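PDB 2OV9: hypothetical protein from Rhodococcus sp., which probably hydrolyses medium- and long-chain fatty acyl-CoA thioesters to free fatty acids and CoA, as a hotdog-fold thioesterase. Local coordinates for residues B[31-35]-B[93-99]; B[86-92]-B[136-140]; B[109-113]-B[173-177]. All blocks are in the same frame, centred on the assembly; numbering follows the deposited sequence.

Contact 1: B[31-35]-B[93-99]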
loop_
_atom_site.group_PDB
_atom_site.type_symbol
_atom_site.label_atom_id
_atom_site.label_comp_id
_atom_site.label_asym_id
_atom_site.label_seq_id
_atom_site.Cartn_x
_atom_site.Cartn_y
_atom_site.Cartn_z
ATOM N N THR B 31 -14.141 -10.738 0.661
ATOM C CA THR B 31 -13.034 -9.778 0.698
ATOM C C THR B 31 -13.312 -8.694 1.755
ATOM O O THR B 31 -12.409 -8.317 2.516
ATOM C CB THR B 31 -12.745 -9.162 -0.681
ATOM O OG1 THR B 31 -12.487 -10.214 -1.625
ATOM C CG2 THR B 31 -11.532 -8.261 -0.615
ATOM N N ASP B 32 -14.541 -8.209 1.809
ATOM C CA ASP B 32 -14.911 -7.288 2.896
ATOM C C ASP B 32 -14.679 -7.884 4.280
ATOM O O ASP B 32 -14.257 -7.170 5.200
ATOM C CB ASP B 32 -16.351 -6.821 2.783
ATOM C CG ASP B 32 -16.498 -5.650 1.843
ATOM O OD1 ASP B 32 -15.527 -4.851 1.683
ATOM O OD2 ASP B 32 -17.594 -5.532 1.253
ATOM N N ALA B 33 -14.962 -9.176 4.436
ATOM C CA ALA B 33 -14.776 -9.856 5.714
ATOM C C ALA B 33 -13.285 -9.983 6.039
ATOM O O ALA B 33 -12.880 -9.766 7.187
ATOM C CB ALA B 33 -15.429 -11.216 5.675
ATOM N N ALA B 34 -12.471 -10.328 5.037
ATOM C CA ALA B 34 -11.017 -10.276 5.176
ATOM C C ALA B 34 -10.489 -8.913 5.595
ATOM O O ALA B 34 -9.625 -8.830 6.481
ATOM C CB ALA B 34 -10.312 -10.744 3.887
ATOM N N ARG B 35 -10.994 -7.843 4.983
ATOM C CA ARG B 35 -10.562 -6.492 5.363
ATOM C C ARG B 35 -10.868 -6.257 6.842
ATOM O O ARG B 35 -10.105 -5.601 7.553
ATOM C CB ARG B 35 -11.276 -5.425 4.515
ATOM C CG ARG B 35 -10.881 -5.419 3.039
ATOM C CD ARG B 35 -11.477 -4.183 2.284
ATOM N NE ARG B 35 -11.084 -4.221 0.885
ATOM C CZ ARG B 35 -11.851 -4.699 -0.084
ATOM N NH1 ARG B 35 -13.081 -5.135 0.196
ATOM N NH2 ARG B 35 -11.407 -4.736 -1.322
ATOM N N GLY B 93 -9.197 -2.331 -5.964
ATOM C CA GLY B 93 -9.638 -3.690 -6.297
ATOM C C GLY B 93 -10.653 -4.253 -5.315
ATOM O O GLY B 93 -10.336 -4.426 -4.152
ATOM N N PRO B 94 -11.881 -4.553 -5.783
ATOM C CA PRO B 94 -12.905 -5.077 -4.861
ATOM C C PRO B 94 -12.536 -6.417 -4.251
ATOM O O PRO B 94 -12.944 -6.700 -3.133
ATOM C CB PRO B 94 -14.145 -5.228 -5.740
ATOM C CG PRO B 94 -13.895 -4.362 -6.931
ATOM C CD PRO B 94 -12.408 -4.390 -7.153
ATOM N N GLU B 95 -11.766 -7.232 -4.971
ATOM C CA GLU B 95 -11.351 -8.517 -4.451
ATOM C C GLU B 95 -9.947 -8.474 -3.852
ATOM O O GLU B 95 -9.361 -9.524 -3.526
ATOM C CB GLU B 95 -11.463 -9.615 -5.524
ATOM C CG GLU B 95 -12.893 -10.058 -5.801
ATOM C CD GLU B 95 -13.503 -9.452 -7.067
ATOM O OE1 GLU B 95 -13.223 -9.954 -8.179
ATOM O OE2 GLU B 95 -14.325 -8.518 -6.959
ATOM N N ASN B 96 -9.423 -7.255 -3.685
ATOM C CA ASN B 96 -8.082 -7.070 -3.158
ATOM C C ASN B 96 -8.170 -6.480 -1.758
ATOM O O ASN B 96 -8.448 -5.307 -1.599
ATOM C CB ASN B 96 -7.241 -6.213 -4.112
ATOM C CG ASN B 96 -5.791 -6.163 -3.711
ATOM O OD1 ASN B 96 -5.455 -6.306 -2.523
ATOM N ND2 ASN B 96 -4.915 -5.962 -4.691
ATOM N N ALA B 97 -7.971 -7.315 -0.733
ATOM C CA ALA B 97 -8.200 -6.868 0.632
ATOM C C ALA B 97 -7.204 -5.811 1.111
ATOM O O ALA B 97 -7.445 -5.170 2.139
ATOM C CB ALA B 97 -8.283 -8.052 1.623
ATOM N N LEU B 98 -6.130 -5.597 0.347
ATOM C CA LEU B 98 -5.207 -4.469 0.589
ATOM C C LEU B 98 -5.819 -3.131 0.243
ATOM O O LEU B 98 -5.386 -2.109 0.783
ATOM C CB LEU B 98 -3.929 -4.592 -0.267
ATOM C CG LEU B 98 -2.771 -5.381 0.362
ATOM C CD1 LEU B 98 -3.193 -6.744 0.700
ATOM C CD2 LEU B 98 -1.579 -5.427 -0.606
ATOM N N ALA B 99 -6.776 -3.137 -0.695
ATOM C CA ALA B 99 -7.435 -1.912 -1.158
ATOM C C ALA B 99 -8.456 -1.432 -0.133
ATOM O O ALA B 99 -9.172 -2.241 0.445
ATOM C CB ALA B 99 -8.097 -2.161 -2.561
HETATM O O HOH W 1 -14.938 -6.209 -1.735
#

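Contact 2: B[86-92]-B[136-140]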
loop_
_atom_site.group_PDB
_atom_site.type_symbol
_atom_site.label_atom_id
_atom_site.label_comp_id
_atom_site.label_asym_id
_atom_site.label_seq_id
_atom_site.Cartn_x
_atom_site.Cartn_y
_atom_site.Cartn_z
ATOM N N THR B 86 -8.019 -0.558 -14.070
ATOM C CA THR B 86 -7.735 -1.862 -13.434
ATOM C C THR B 86 -8.784 -2.232 -12.393
ATOM O O THR B 86 -9.461 -1.352 -11.846
ATOM C CB THR B 86 -6.389 -1.857 -12.697
ATOM O OG1 THR B 86 -6.423 -0.849 -11.680
ATOM C CG2 THR B 86 -5.241 -1.562 -13.651
ATOM N N ARG B 87 -8.881 -3.526 -12.093
ATOM C CA ARG B 87 -9.854 -4.032 -11.131
ATOM C C ARG B 87 -9.237 -4.932 -10.018
ATOM O O ARG B 87 -9.954 -5.499 -9.192
ATOM C CB ARG B 87 -10.885 -4.838 -11.910
ATOM C CG ARG B 87 -12.276 -4.650 -11.406
ATOM C CD ARG B 87 -13.193 -5.660 -12.036
ATOM N NE ARG B 87 -14.417 -5.845 -11.259
ATOM C CZ ARG B 87 -14.598 -6.817 -10.370
ATOM N NH1 ARG B 87 -13.619 -7.684 -10.128
ATOM N NH2 ARG B 87 -15.750 -6.910 -9.722
ATOM N N HIS B 88 -7.915 -5.086 -10.036
ATOM C CA HIS B 88 -7.218 -6.070 -9.207
ATOM C C HIS B 88 -6.172 -5.401 -8.334
ATOM O O HIS B 88 -5.412 -6.075 -7.624
ATOM C CB HIS B 88 -6.468 -7.028 -10.119
ATOM C CG HIS B 88 -5.420 -6.351 -10.948
ATOM N ND1 HIS B 88 -5.668 -5.886 -12.223
ATOM C CD2 HIS B 88 -4.127 -6.037 -10.677
ATOM C CE1 HIS B 88 -4.572 -5.326 -12.707
ATOM N NE2 HIS B 88 -3.622 -5.405 -11.791
ATOM N N ASP B 89 -6.111 -4.079 -8.440
ATOM C CA ASP B 89 -5.044 -3.285 -7.873
ATOM C C ASP B 89 -5.233 -3.079 -6.356
ATOM O O ASP B 89 -6.348 -3.223 -5.853
ATOM C CB ASP B 89 -5.025 -1.949 -8.604
ATOM C CG ASP B 89 -6.249 -1.149 -8.321
ATOM O OD1 ASP B 89 -7.266 -1.321 -9.015
ATOM O OD2 ASP B 89 -6.204 -0.359 -7.371
ATOM N N PRO B 90 -4.137 -2.788 -5.618
ATOM C CA PRO B 90 -4.253 -2.542 -4.180
ATOM C C PRO B 90 -4.834 -1.207 -3.723
ATOM O O PRO B 90 -4.752 -0.897 -2.537
ATOM C CB PRO B 90 -2.810 -2.708 -3.672
ATOM C CG PRO B 90 -1.947 -2.368 -4.856
ATOM C CD PRO B 90 -2.728 -2.798 -6.075
ATOM N N VAL B 91 -5.418 -0.427 -4.626
ATOM C CA VAL B 91 -6.064 0.838 -4.231
ATOM C C VAL B 91 -7.573 0.739 -4.367
ATOM O O VAL B 91 -8.309 1.162 -3.473
ATOM C CB VAL B 91 -5.538 2.049 -5.078
ATOM C CG1 VAL B 91 -6.228 3.363 -4.660
ATOM C CG2 VAL B 91 -4.010 2.174 -4.955
ATOM N N THR B 92 -8.022 0.155 -5.482
ATOM C CA THR B 92 -9.449 0.125 -5.826
ATOM C C THR B 92 -10.035 -1.289 -6.012
ATOM O O THR B 92 -11.237 -1.416 -6.227
ATOM C CB THR B 92 -9.742 0.911 -7.143
ATOM O OG1 THR B 92 -9.380 0.101 -8.279
ATOM C CG2 THR B 92 -8.974 2.247 -7.207
ATOM N N LEU B 136 0.962 5.969 -2.576
ATOM C CA LEU B 136 0.364 4.853 -3.331
ATOM C C LEU B 136 -0.987 5.281 -3.896
ATOM O O LEU B 136 -1.275 5.056 -5.081
ATOM C CB LEU B 136 0.198 3.596 -2.456
ATOM C CG LEU B 136 -0.812 2.508 -2.856
ATOM C CD1 LEU B 136 -0.431 1.708 -4.133
ATOM C CD2 LEU B 136 -0.960 1.518 -1.725
ATOM N N LEU B 137 -1.831 5.874 -3.052
ATOM C CA LEU B 137 -3.176 6.270 -3.494
ATOM C C LEU B 137 -3.073 7.282 -4.624
ATOM O O LEU B 137 -3.750 7.141 -5.651
ATOM C CB LEU B 137 -4.019 6.875 -2.342
ATOM C CG LEU B 137 -4.252 6.032 -1.082
ATOM C CD1 LEU B 137 -5.324 6.648 -0.159
ATOM C CD2 LEU B 137 -4.616 4.641 -1.465
ATOM N N LEU B 138 -2.215 8.282 -4.443
ATOM C CA LEU B 138 -2.070 9.378 -5.440
ATOM C C LEU B 138 -1.503 8.843 -6.762
ATOM O O LEU B 138 -1.967 9.209 -7.838
ATOM C CB LEU B 138 -1.218 10.547 -4.898
ATOM C CG LEU B 138 -2.007 11.484 -3.954
ATOM C CD1 LEU B 138 -1.081 12.434 -3.240
ATOM C CD2 LEU B 138 -3.037 12.276 -4.721
ATOM N N ASP B 139 -0.507 7.968 -6.680
ATOM C CA ASP B 139 0.010 7.343 -7.886
ATOM C C ASP B 139 -1.140 6.728 -8.710
ATOM O O ASP B 139 -1.313 7.033 -9.908
ATOM C CB ASP B 139 1.048 6.277 -7.523
ATOM C CG ASP B 139 1.590 5.560 -8.737
ATOM O OD1 ASP B 139 2.464 6.115 -9.411
ATOM O OD2 ASP B 139 1.136 4.446 -9.037
ATOM N N HIS B 140 -1.923 5.860 -8.070
ATOM C CA HIS B 140 -3.053 5.231 -8.733
ATOM C C HIS B 140 -4.083 6.201 -9.300
ATOM O O HIS B 140 -4.536 6.040 -10.432
ATOM C CB HIS B 140 -3.794 4.261 -7.811
ATOM C CG HIS B 140 -4.688 3.338 -8.569
ATOM N ND1 HIS B 140 -4.199 2.256 -9.268
ATOM C CD2 HIS B 140 -6.015 3.395 -8.834
ATOM C CE1 HIS B 140 -5.194 1.654 -9.899
ATOM N NE2 HIS B 140 -6.310 2.315 -9.637
#

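Contact 3: B[109-113]-B[173-177]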
loop_
_atom_site.group_PDB
_atom_site.type_symbol
_atom_site.label_atom_id
_atom_site.label_comp_id
_atom_site.label_asym_id
_atom_site.label_seq_id
_atom_site.Cartn_x
_atom_site.Cartn_y
_atom_site.Cartn_z
ATOM N N ASP B 109 -14.680 18.061 -16.349
ATOM C CA ASP B 109 -13.506 18.885 -16.624
ATOM C C ASP B 109 -12.216 18.081 -16.846
ATOM O O ASP B 109 -11.147 18.657 -17.062
ATOM C CB ASP B 109 -13.314 19.902 -15.496
ATOM C CG ASP B 109 -12.954 19.254 -14.158
ATOM O OD1 ASP B 109 -12.853 18.010 -14.040
ATOM O OD2 ASP B 109 -12.751 20.008 -13.198
ATOM N N GLY B 110 -12.319 16.756 -16.791
ATOM C CA GLY B 110 -11.159 15.875 -16.954
ATOM C C GLY B 110 -10.625 15.347 -15.632
ATOM O O GLY B 110 -9.827 14.415 -15.607
ATOM N N SER B 111 -11.036 15.944 -14.518
ATOM C CA SER B 111 -10.545 15.448 -13.236
ATOM C C SER B 111 -11.249 14.130 -12.867
ATOM O O SER B 111 -12.322 13.796 -13.414
ATOM C CB SER B 111 -10.667 16.508 -12.129
ATOM O OG SER B 111 -12.014 16.835 -11.832
ATOM N N VAL B 112 -10.620 13.399 -11.957
ATOM C CA VAL B 112 -11.126 12.172 -11.360
ATOM C C VAL B 112 -11.168 12.464 -9.858
ATOM O O VAL B 112 -10.295 13.164 -9.341
ATOM C CB VAL B 112 -10.147 11.011 -11.718
ATOM C CG1 VAL B 112 -10.128 9.901 -10.699
ATOM C CG2 VAL B 112 -10.447 10.487 -13.143
ATOM N N ARG B 113 -12.181 11.958 -9.164
ATOM C CA ARG B 113 -12.370 12.271 -7.746
ATOM C C ARG B 113 -12.953 11.095 -6.967
ATOM O O ARG B 113 -13.810 10.366 -7.475
ATOM C CB ARG B 113 -13.332 13.466 -7.603
ATOM C CG ARG B 113 -13.598 13.902 -6.162
ATOM C CD ARG B 113 -14.633 15.033 -6.130
ATOM N NE ARG B 113 -15.289 15.174 -4.823
ATOM C CZ ARG B 113 -15.035 16.164 -3.980
ATOM N NH1 ARG B 113 -14.130 17.081 -4.313
ATOM N NH2 ARG B 113 -15.679 16.253 -2.817
ATOM N N THR B 173 -10.426 13.587 0.408
ATOM C CA THR B 173 -10.779 13.704 -0.994
ATOM C C THR B 173 -9.541 13.532 -1.816
ATOM O O THR B 173 -8.602 14.313 -1.674
ATOM C CB THR B 173 -11.347 15.096 -1.309
ATOM O OG1 THR B 173 -12.427 15.372 -0.406
ATOM C CG2 THR B 173 -11.845 15.159 -2.780
ATOM N N LEU B 174 -9.570 12.541 -2.699
ATOM C CA LEU B 174 -8.512 12.301 -3.654
ATOM C C LEU B 174 -8.941 12.848 -5.009
ATOM O O LEU B 174 -10.064 12.625 -5.434
ATOM C CB LEU B 174 -8.257 10.801 -3.794
ATOM C CG LEU B 174 -8.135 9.907 -2.547
ATOM C CD1 LEU B 174 -7.854 8.469 -2.957
ATOM C CD2 LEU B 174 -7.049 10.372 -1.580
ATOM N N THR B 175 -8.050 13.578 -5.675
ATOM C CA THR B 175 -8.338 14.145 -6.988
ATOM C C THR B 175 -7.087 14.025 -7.870
ATOM O O THR B 175 -5.969 14.119 -7.368
ATOM C CB THR B 175 -8.717 15.632 -6.862
ATOM O OG1 THR B 175 -9.796 15.778 -5.918
ATOM C CG2 THR B 175 -9.158 16.175 -8.198
ATOM N N GLY B 176 -7.283 13.828 -9.168
ATOM C CA GLY B 176 -6.189 13.771 -10.150
ATOM C C GLY B 176 -6.683 14.368 -11.460
ATOM O O GLY B 176 -7.879 14.327 -11.748
ATOM N N LYS B 177 -5.769 14.920 -12.244
ATOM C CA LYS B 177 -6.102 15.461 -13.564
ATOM C C LYS B 177 -4.872 15.470 -14.457
ATOM O O LYS B 177 -3.794 15.862 -14.035
ATOM C CB LYS B 177 -6.693 16.859 -13.459
ATOM C CG LYS B 177 -7.160 17.440 -14.792
ATOM C CD LYS B 177 -7.914 18.746 -14.599
ATOM C CE LYS B 177 -8.195 19.364 -15.941
ATOM N NZ LYS B 177 -9.025 20.579 -15.800
#

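Contact 1: B[31-35]-B[93-99]
One arginine, R35, serves as donor to three backbone carbonyls of the loop 93-99. Its NE reaches A99 O at 2.8 Å, while its NH2 bonds both P94 O (3.1 Å) and N96 O (3.0 Å). G93 O is just as close to R35 NH2, 3.0 Å away, but poorly angled for a hydrogen bond. A water bridges R35 NH1 (2.9 Å) and P94 O (2.5 Å). NH1 also forms a salt bridge with D32 OD1 at 2.9 Å, three residues earlier on the helix, weak as a hydrogen bond. The loop can present these carbonyls because it folds into two successive type I turns, G93 to N96 and N96 to A99, closed by N96 N to G93 O (3.0 Å) and A99 N to N96 O (2.9 Å). An Asx turn, in which N96 OD1 accepts from L98 N at 3.0 Å, braces the second. Beside the arginine, small side chains let helix and loop come close: A34 CB meets A97 CB at 4.1 Å, and T31 CG2 packs on P94 O at 3.3 Å. T31 OG1 turns back to V27 O within its own helix. E95 OE1 forms salt bridges with R87 and with R46 of the second subunit, so the loop is also held across the dimer. The contact thus joins the N-terminal helix 26-43 to the loop before strand 105-106; R35 binds that loop through backbone carbonyls, so the contact depends on how the two turns present them.

Contact 2: B[86-92]-B[136-140]
L136 opens the helical side by pointing toward the loop 86-92: its CD1 lies 3.7 Å from V91 CG2 and, more loosely, 4.4 Å from P90 CG. One residue on, L137 has a CA-to-CB bond directed sideways, yet its CD2 reaches V91 CG1 at 3.8 Å, so V91 is held by both leucines. L138 and D139 face other neighbours, L138 packing on V201 and V203 of strand 199-208. H140, one turn beyond L136, brings its ring into the loop. V91 CG2 touches H140 CB at 3.5 Å, and V91 CB makes an off-centre CH-pi contact, 4.2 Å from the ring centroid. T92 CG2 lies 3.6 Å from H140 CD2, T86 OG1 approaches H140 CE1 near the ring plane at 3.3 Å, and D89 OD2 sits over one ring face. No hydrogen bond crosses between the segments; D89 bonds within its own loop: OD1 accepts from T86 OG1 (2.8 Å) and T92 OG1 (2.7 Å), and OD2 from V91 N (2.9 Å) and T92 N (2.7 Å), the bond to V91 N making an Asx turn. H140 ND1 instead bonds NE2 of H130 from the second subunit. Helix 131-148 is the long helix around which the hotdog sheet wraps, and the contact packs the loop against it close to the dimer partner. The chemistry implies that a carboxylate fixes the loop's shape internally, while apolar packing and a histidine ring, itself tied across the dimer, hold the loop to the helix.

Contact 3: B[109-113]-B[173-177]
Two backbone hydrogen bonds between V112 and G176 carry the contact: V112 N donates to G176 O at 2.9 Å, and G176 N returns to V112 O at 3.1 Å. Within the preceding turn, D109 OD1 accepts from S111 N (2.8 Å), an Asx turn that shapes the approach to the strand, and also from S111 OG (2.6 Å). K177 NZ adds a weak bond to D109 O at 3.1 Å; the D109 carboxylate is too distant for a salt bridge, with OD2 4.6 Å from NZ. V112 and G176 form an antiparallel hydrogen-bonded pair, and R113 with T175 the non-hydrogen-bonded pair beside it. These residues join strand 112-117 to strand 171-182, neighbours in the antiparallel sheet of the hotdog fold, which curves around helix 131-148. The other edge of strand 171-182 is paired in turn, T175 with D191 and K177 with A189. CA-H...O contacts add to the main-chain bonds: T175 CA to V112 O at 3.2 Å, R113 CA to L174 O and S111 CA to G176 O, each at 3.3 Å. V112 faces the helix, packing on V144 and W148, and G176, opposite it, adds no side chain there. On the face bearing R113 and T175, the extended R113 side chain leads obliquely out past T175 toward T173, whose CG2 sits over the guanidinium, 3.4 Å from R113 NH1. S111 CB meets T175 CG2 at 4.2 Å.

In the fold
From the N terminus, helix 26-43 supplies the first half of contact 1, which closes when the chain, having passed through helix 51-67, reaches loop 93-99. Contact 2 has by then opened at 86-92 and closes on helix 131-148, so the two cross. They also touch, through the N96 to H88 and E95 to R87 pairs, and both reach the second subunit. Contact 3 opens at 109-113, inside the span of contact 2, and closes beyond it on strand 171-182, crossing it in turn; L137 meets L174 there. Contacts 1 and 3, in series and with centres about 24 Å apart, are thus linked through contact 2: helical N-terminal region, loop, central helix, sheet.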